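Local coordinates for protein putative pore-forming toxin (PDB 3KOG) that is of unknown function but may form pores in target membranes, at residues Gln101-Ser115 against Ser182-Gln195. Sequence-based numbering, arbitrary orientation.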
loop_
_atom_site.group_PDB
_atom_site.type_symbol
_atom_site.label_atom_id
_atom_site.label_comp_id
_atom_site.label_asym_id
_atom_site.label_seq_id
_atom_site.Cartn_x
_atom_site.Cartn_y
_atom_site.Cartn_z
ATOM N N GLN A 101 7.947 16.061 -5.701
ATOM C CA GLN A 101 8.570 14.985 -6.469
ATOM C C GLN A 101 9.266 14.027 -5.540
ATOM O O GLN A 101 10.159 14.414 -4.794
ATOM C CB GLN A 101 9.595 15.576 -7.420
ATOM C CG GLN A 101 10.374 14.544 -8.253
ATOM C CD GLN A 101 11.065 15.239 -9.372
ATOM O OE1 GLN A 101 10.403 15.613 -10.340
ATOM N NE2 GLN A 101 12.374 15.518 -9.225
ATOM N N GLU A 102 8.903 12.761 -5.636
ATOM C CA GLU A 102 9.581 11.696 -4.888
ATOM C C GLU A 102 10.915 11.354 -5.537
ATOM O O GLU A 102 10.962 10.920 -6.680
ATOM C CB GLU A 102 8.699 10.473 -4.794
ATOM C CG GLU A 102 9.153 9.433 -3.742
ATOM C CD GLU A 102 8.175 8.277 -3.614
ATOM O OE1 GLU A 102 7.172 8.270 -4.370
ATOM O OE2 GLU A 102 8.384 7.405 -2.732
ATOM N N GLU A 103 11.985 11.545 -4.793
ATOM C CA GLU A 103 13.343 11.443 -5.301
ATOM C C GLU A 103 13.923 10.055 -5.039
ATOM O O GLU A 103 14.788 9.607 -5.784
ATOM C CB GLU A 103 14.259 12.443 -4.587
ATOM C CG GLU A 103 13.884 13.941 -4.779
ATOM C CD GLU A 103 13.859 14.364 -6.257
ATOM O OE1 GLU A 103 14.658 13.798 -7.026
ATOM O OE2 GLU A 103 13.036 15.221 -6.648
ATOM N N SER A 104 13.504 9.396 -3.961
ATOM C CA SER A 104 14.037 8.089 -3.611
ATOM C C SER A 104 13.080 7.413 -2.601
ATOM O O SER A 104 12.337 8.095 -1.888
ATOM C CB SER A 104 15.441 8.208 -3.035
ATOM O OG SER A 104 15.430 8.746 -1.752
ATOM N N SER A 105 13.075 6.082 -2.594
ATOM C CA SER A 105 12.160 5.345 -1.767
ATOM C C SER A 105 12.755 3.982 -1.442
ATOM O O SER A 105 13.269 3.310 -2.318
ATOM C CB SER A 105 10.812 5.183 -2.454
ATOM O OG SER A 105 9.845 4.820 -1.511
ATOM N N ASN A 106 12.707 3.595 -0.180
ATOM C CA ASN A 106 13.219 2.297 0.217
ATOM C C ASN A 106 12.294 1.677 1.244
ATOM O O ASN A 106 12.024 2.297 2.256
ATOM C CB ASN A 106 14.622 2.442 0.807
ATOM C CG ASN A 106 15.187 1.117 1.291
ATOM O OD1 ASN A 106 15.737 0.329 0.497
ATOM N ND2 ASN A 106 15.067 0.858 2.599
ATOM N N SER A 107 11.839 0.449 0.968
ATOM C CA SER A 107 10.928 -0.276 1.826
ATOM C C SER A 107 11.636 -1.403 2.536
ATOM O O SER A 107 12.514 -2.062 1.958
ATOM C CB SER A 107 9.776 -0.823 1.048
ATOM O OG SER A 107 9.198 0.229 0.330
ATOM N N GLN A 108 11.282 -1.578 3.789
ATOM C CA GLN A 108 11.851 -2.631 4.618
ATOM C C GLN A 108 10.730 -3.196 5.476
ATOM O O GLN A 108 9.691 -2.552 5.718
ATOM C CB GLN A 108 13.036 -2.099 5.437
ATOM C CG GLN A 108 12.644 -1.349 6.695
ATOM C CD GLN A 108 13.840 -0.665 7.386
ATOM O OE1 GLN A 108 14.214 0.466 7.029
ATOM N NE2 GLN A 108 14.412 -1.327 8.406
ATOM N N ILE A 109 10.903 -4.462 5.872
ATOM C CA ILE A 109 9.946 -5.092 6.775
ATOM C C ILE A 109 10.300 -4.544 8.126
ATOM O O ILE A 109 11.433 -4.687 8.594
ATOM C CB ILE A 109 10.040 -6.631 6.769
ATOM C CG1 ILE A 109 9.636 -7.165 5.388
ATOM C CG2 ILE A 109 9.190 -7.216 7.923
ATOM C CD1 ILE A 109 10.175 -8.566 5.032
ATOM N N GLU A 110 9.347 -3.904 8.774
ATOM C CA GLU A 110 9.586 -3.450 10.142
ATOM C C GLU A 110 9.275 -4.539 11.182
ATOM O O GLU A 110 9.987 -4.666 12.162
ATOM C CB GLU A 110 8.716 -2.249 10.425
ATOM C CG GLU A 110 8.829 -1.709 11.794
ATOM C CD GLU A 110 7.987 -0.471 11.960
ATOM O OE1 GLU A 110 6.751 -0.540 11.722
ATOM O OE2 GLU A 110 8.575 0.551 12.352
ATOM N N THR A 111 8.162 -5.234 10.997
ATOM C CA THR A 111 7.713 -6.269 11.912
ATOM C C THR A 111 7.079 -7.387 11.121
ATOM O O THR A 111 6.417 -7.125 10.108
ATOM C CB THR A 111 6.712 -5.705 12.950
ATOM O OG1 THR A 111 7.357 -4.650 13.651
ATOM C CG2 THR A 111 6.285 -6.778 13.953
ATOM N N THR A 112 7.341 -8.637 11.512
ATOM C CA THR A 112 6.684 -9.791 10.937
ATOM C C THR A 112 5.926 -10.429 12.108
ATOM O O THR A 112 6.485 -10.531 13.207
ATOM C CB THR A 112 7.713 -10.761 10.341
ATOM O OG1 THR A 112 8.426 -10.098 9.299
ATOM C CG2 THR A 112 7.063 -11.995 9.731
ATOM N N LYS A 113 4.640 -10.714 11.910
ATOM C CA LYS A 113 3.804 -11.432 12.899
ATOM C C LYS A 113 3.383 -12.740 12.246
ATOM O O LYS A 113 3.098 -12.771 11.034
ATOM C CB LYS A 113 2.541 -10.649 13.254
ATOM C CG LYS A 113 2.783 -9.234 13.738
ATOM C CD LYS A 113 1.568 -8.666 14.533
ATOM C CE LYS A 113 0.228 -9.163 13.999
ATOM N NZ LYS A 113 -0.881 -8.184 14.216
ATOM N N HIS A 114 3.329 -13.805 13.032
ATOM C CA HIS A 114 3.031 -15.102 12.508
ATOM C C HIS A 114 2.144 -15.839 13.502
ATOM O O HIS A 114 2.481 -15.947 14.668
ATOM C CB HIS A 114 4.330 -15.875 12.311
ATOM C CG HIS A 114 4.144 -17.205 11.659
ATOM N ND1 HIS A 114 4.928 -18.298 11.948
ATOM C CD2 HIS A 114 3.257 -17.614 10.724
ATOM C CE1 HIS A 114 4.550 -19.314 11.192
ATOM N NE2 HIS A 114 3.528 -18.925 10.445
ATOM N N SER A 115 1.016 -16.345 13.028
ATOM C CA SER A 115 0.164 -17.180 13.842
ATOM C C SER A 115 0.806 -18.571 14.098
ATOM O O SER A 115 1.826 -18.949 13.463
ATOM C CB SER A 115 -1.165 -17.367 13.137
ATOM O OG SER A 115 -1.000 -18.169 11.990
ATOM N N SER A 182 -0.996 -21.320 8.260
ATOM C CA SER A 182 -0.717 -20.233 9.154
ATOM C C SER A 182 -0.829 -18.906 8.414
ATOM O O SER A 182 -0.974 -18.868 7.188
ATOM C CB SER A 182 0.681 -20.368 9.786
ATOM O OG SER A 182 1.704 -20.285 8.804
ATOM N N VAL A 183 -0.757 -17.819 9.167
ATOM C CA VAL A 183 -0.827 -16.506 8.526
ATOM C C VAL A 183 0.333 -15.634 8.999
ATOM O O VAL A 183 0.563 -15.509 10.167
ATOM C CB VAL A 183 -2.176 -15.826 8.824
ATOM C CG1 VAL A 183 -2.263 -14.462 8.110
ATOM C CG2 VAL A 183 -3.333 -16.732 8.388
ATOM N N PHE A 184 1.010 -14.992 8.055
ATOM C CA PHE A 184 1.929 -13.887 8.340
ATOM C C PHE A 184 1.277 -12.533 8.085
ATOM O O PHE A 184 0.479 -12.376 7.173
ATOM C CB PHE A 184 3.215 -13.971 7.504
ATOM C CG PHE A 184 4.111 -15.108 7.845
ATOM C CD1 PHE A 184 3.910 -16.373 7.290
ATOM C CD2 PHE A 184 5.211 -14.897 8.641
ATOM C CE1 PHE A 184 4.799 -17.441 7.601
ATOM C CE2 PHE A 184 6.063 -15.944 8.972
ATOM C CZ PHE A 184 5.841 -17.212 8.431
ATOM N N VAL A 185 1.609 -11.573 8.930
ATOM C CA VAL A 185 1.297 -10.172 8.717
ATOM C C VAL A 185 2.610 -9.407 8.775
ATOM O O VAL A 185 3.325 -9.462 9.781
ATOM C CB VAL A 185 0.304 -9.643 9.765
ATOM C CG1 VAL A 185 0.032 -8.149 9.546
ATOM C CG2 VAL A 185 -0.992 -10.474 9.724
ATOM N N ASP A 186 2.939 -8.680 7.698
ATOM C CA ASP A 186 4.132 -7.898 7.669
ATOM C C ASP A 186 3.782 -6.426 7.640
ATOM O O ASP A 186 3.027 -6.017 6.796
ATOM C CB ASP A 186 4.970 -8.234 6.454
ATOM C CG ASP A 186 5.616 -9.627 6.551
ATOM O OD1 ASP A 186 4.940 -10.605 6.240
ATOM O OD2 ASP A 186 6.787 -9.732 6.938
ATOM N N TYR A 187 4.384 -5.660 8.542
ATOM C CA TYR A 187 4.334 -4.224 8.523
ATOM C C TYR A 187 5.552 -3.721 7.814
ATOM O O TYR A 187 6.657 -4.008 8.195
ATOM C CB TYR A 187 4.314 -3.661 9.952
ATOM C CG TYR A 187 3.134 -4.021 10.803
ATOM C CD1 TYR A 187 1.951 -4.454 10.258
ATOM C CD2 TYR A 187 3.194 -3.842 12.181
ATOM C CE1 TYR A 187 0.880 -4.743 11.036
ATOM C CE2 TYR A 187 2.115 -4.129 12.974
ATOM C CZ TYR A 187 0.956 -4.609 12.376
ATOM O OH TYR A 187 -0.159 -4.902 13.133
HETATM N N MSE A 188 5.316 -2.966 6.754
HETATM C CA MSE A 188 6.314 -2.419 5.871
HETATM C C MSE A 188 6.506 -0.919 6.250
HETATM O O MSE A 188 5.514 -0.203 6.504
HETATM C CB MSE A 188 5.789 -2.488 4.421
HETATM C CG MSE A 188 5.265 -3.871 3.942
HETATM SE SE MSE A 188 6.637 -5.208 4.145
HETATM C CE MSE A 188 8.048 -4.383 3.145
ATOM N N LYS A 189 7.763 -0.506 6.372
ATOM C CA LYS A 189 8.153 0.885 6.622
ATOM C C LYS A 189 8.900 1.368 5.395
ATOM O O LYS A 189 9.903 0.785 5.019
ATOM C CB LYS A 189 9.062 1.000 7.840
ATOM C CG LYS A 189 9.486 2.468 8.103
ATOM C CD LYS A 189 10.274 2.622 9.369
ATOM C CE LYS A 189 11.742 2.472 9.143
ATOM N NZ LYS A 189 12.498 3.074 10.302
ATOM N N THR A 190 8.368 2.382 4.720
ATOM C CA THR A 190 8.948 2.884 3.509
ATOM C C THR A 190 9.490 4.310 3.841
ATOM O O THR A 190 8.747 5.143 4.327
ATOM C CB THR A 190 7.945 2.913 2.373
ATOM O OG1 THR A 190 7.475 1.590 2.027
ATOM C CG2 THR A 190 8.525 3.579 1.131
ATOM N N THR A 191 10.776 4.552 3.616
ATOM C CA THR A 191 11.412 5.859 3.801
ATOM C C THR A 191 11.608 6.492 2.412
ATOM O O THR A 191 12.271 5.918 1.545
ATOM C CB THR A 191 12.759 5.769 4.547
ATOM O OG1 THR A 191 12.561 5.013 5.772
ATOM C CG2 THR A 191 13.349 7.237 4.881
ATOM N N SER A 192 10.984 7.654 2.220
ATOM C CA SER A 192 10.973 8.364 0.951
ATOM C C SER A 192 11.417 9.811 1.119
ATOM O O SER A 192 11.004 10.479 2.061
ATOM C CB SER A 192 9.570 8.303 0.344
ATOM O OG SER A 192 9.105 6.952 0.161
ATOM N N VAL A 193 12.199 10.300 0.179
ATOM C CA VAL A 193 12.709 11.667 0.199
ATOM C C VAL A 193 11.997 12.370 -0.944
ATOM O O VAL A 193 11.961 11.847 -2.062
ATOM C CB VAL A 193 14.238 11.718 -0.035
ATOM C CG1 VAL A 193 14.725 13.167 -0.251
ATOM C CG2 VAL A 193 15.011 10.978 1.098
ATOM N N TYR A 194 11.417 13.532 -0.644
ATOM C CA TYR A 194 10.702 14.343 -1.587
ATOM C C TYR A 194 11.364 15.704 -1.713
ATOM O O TYR A 194 11.859 16.266 -0.728
ATOM C CB TYR A 194 9.249 14.597 -1.142
ATOM C CG TYR A 194 8.354 13.384 -1.091
ATOM C CD1 TYR A 194 8.355 12.548 0.003
ATOM C CD2 TYR A 194 7.580 12.995 -2.207
ATOM C CE1 TYR A 194 7.543 11.412 0.028
ATOM C CE2 TYR A 194 6.804 11.851 -2.156
ATOM C CZ TYR A 194 6.801 11.080 -1.039
ATOM O OH TYR A 194 6.026 9.915 -1.001
ATOM N N GLN A 195 11.298 16.278 -2.914
ATOM C CA GLN A 195 11.541 17.708 -3.080
ATOM C C GLN A 195 10.243 18.383 -3.499
ATOM O O GLN A 195 9.411 17.811 -4.274
ATOM C CB GLN A 195 12.587 17.987 -4.152
ATOM C CG GLN A 195 13.981 17.620 -3.768
ATOM C CD GLN A 195 14.965 18.178 -4.776
ATOM O OE1 GLN A 195 14.787 18.014 -5.964
ATOM N NE2 GLN A 195 15.971 18.865 -4.308
HETATM O O HOH W 1 14.813 6.726 0.684
HETATM O O HOH W 2 12.169 2.051 5.689
#
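His-114 lies flat over Phe-184 in an offset stack, ring centroids 3.8 Å apart and planes 7° from parallel. Its NE2, at the ring edge, shares a hydrogen bond of 2.8 Å with Ser-182 OG; bond and stack together should hold the imidazole's rotation. Next to it, Ser-115 OG accepts the backbone N-H of Val-183 at 2.9 Å, taking the place of a main-chain carbonyl. On the same face of the ladder hydroxyls pair across the strands: Ser-105 OG with Ser-192 OG and Ser-107 OG with Thr-190 OG1, both at 2.8 Å, while Thr-112 OG1 donates to Asp-186 OD2 from above the carboxylate plane. Strands 98-120 and 179-198 are antiparallel neighbours in a mixed sheet, their register broken by two classic beta bulges. At these, Val-193 O receives Glu-103 N at 2.7 Å and, weakly, Ser-104 N; Tyr-187 O likewise takes Glu-110 N and, weakly, Thr-111 N. Asn-106/Thr-191, Gln-108/Lys-189 and Lys-113/Val-185 each exchange two backbone bonds. Strand 207-225 flanks 179-198 on its other side. One water links Ser-104 OG to Thr-191 O; another bonds Gln-108 OE1, Lys-189 O and Thr-191 OG1, the last also bonded to Asp-214. Glu-102 runs extended, chi1 -165°, and lays CG over the Tyr-194 ring face, a CH-pi contact.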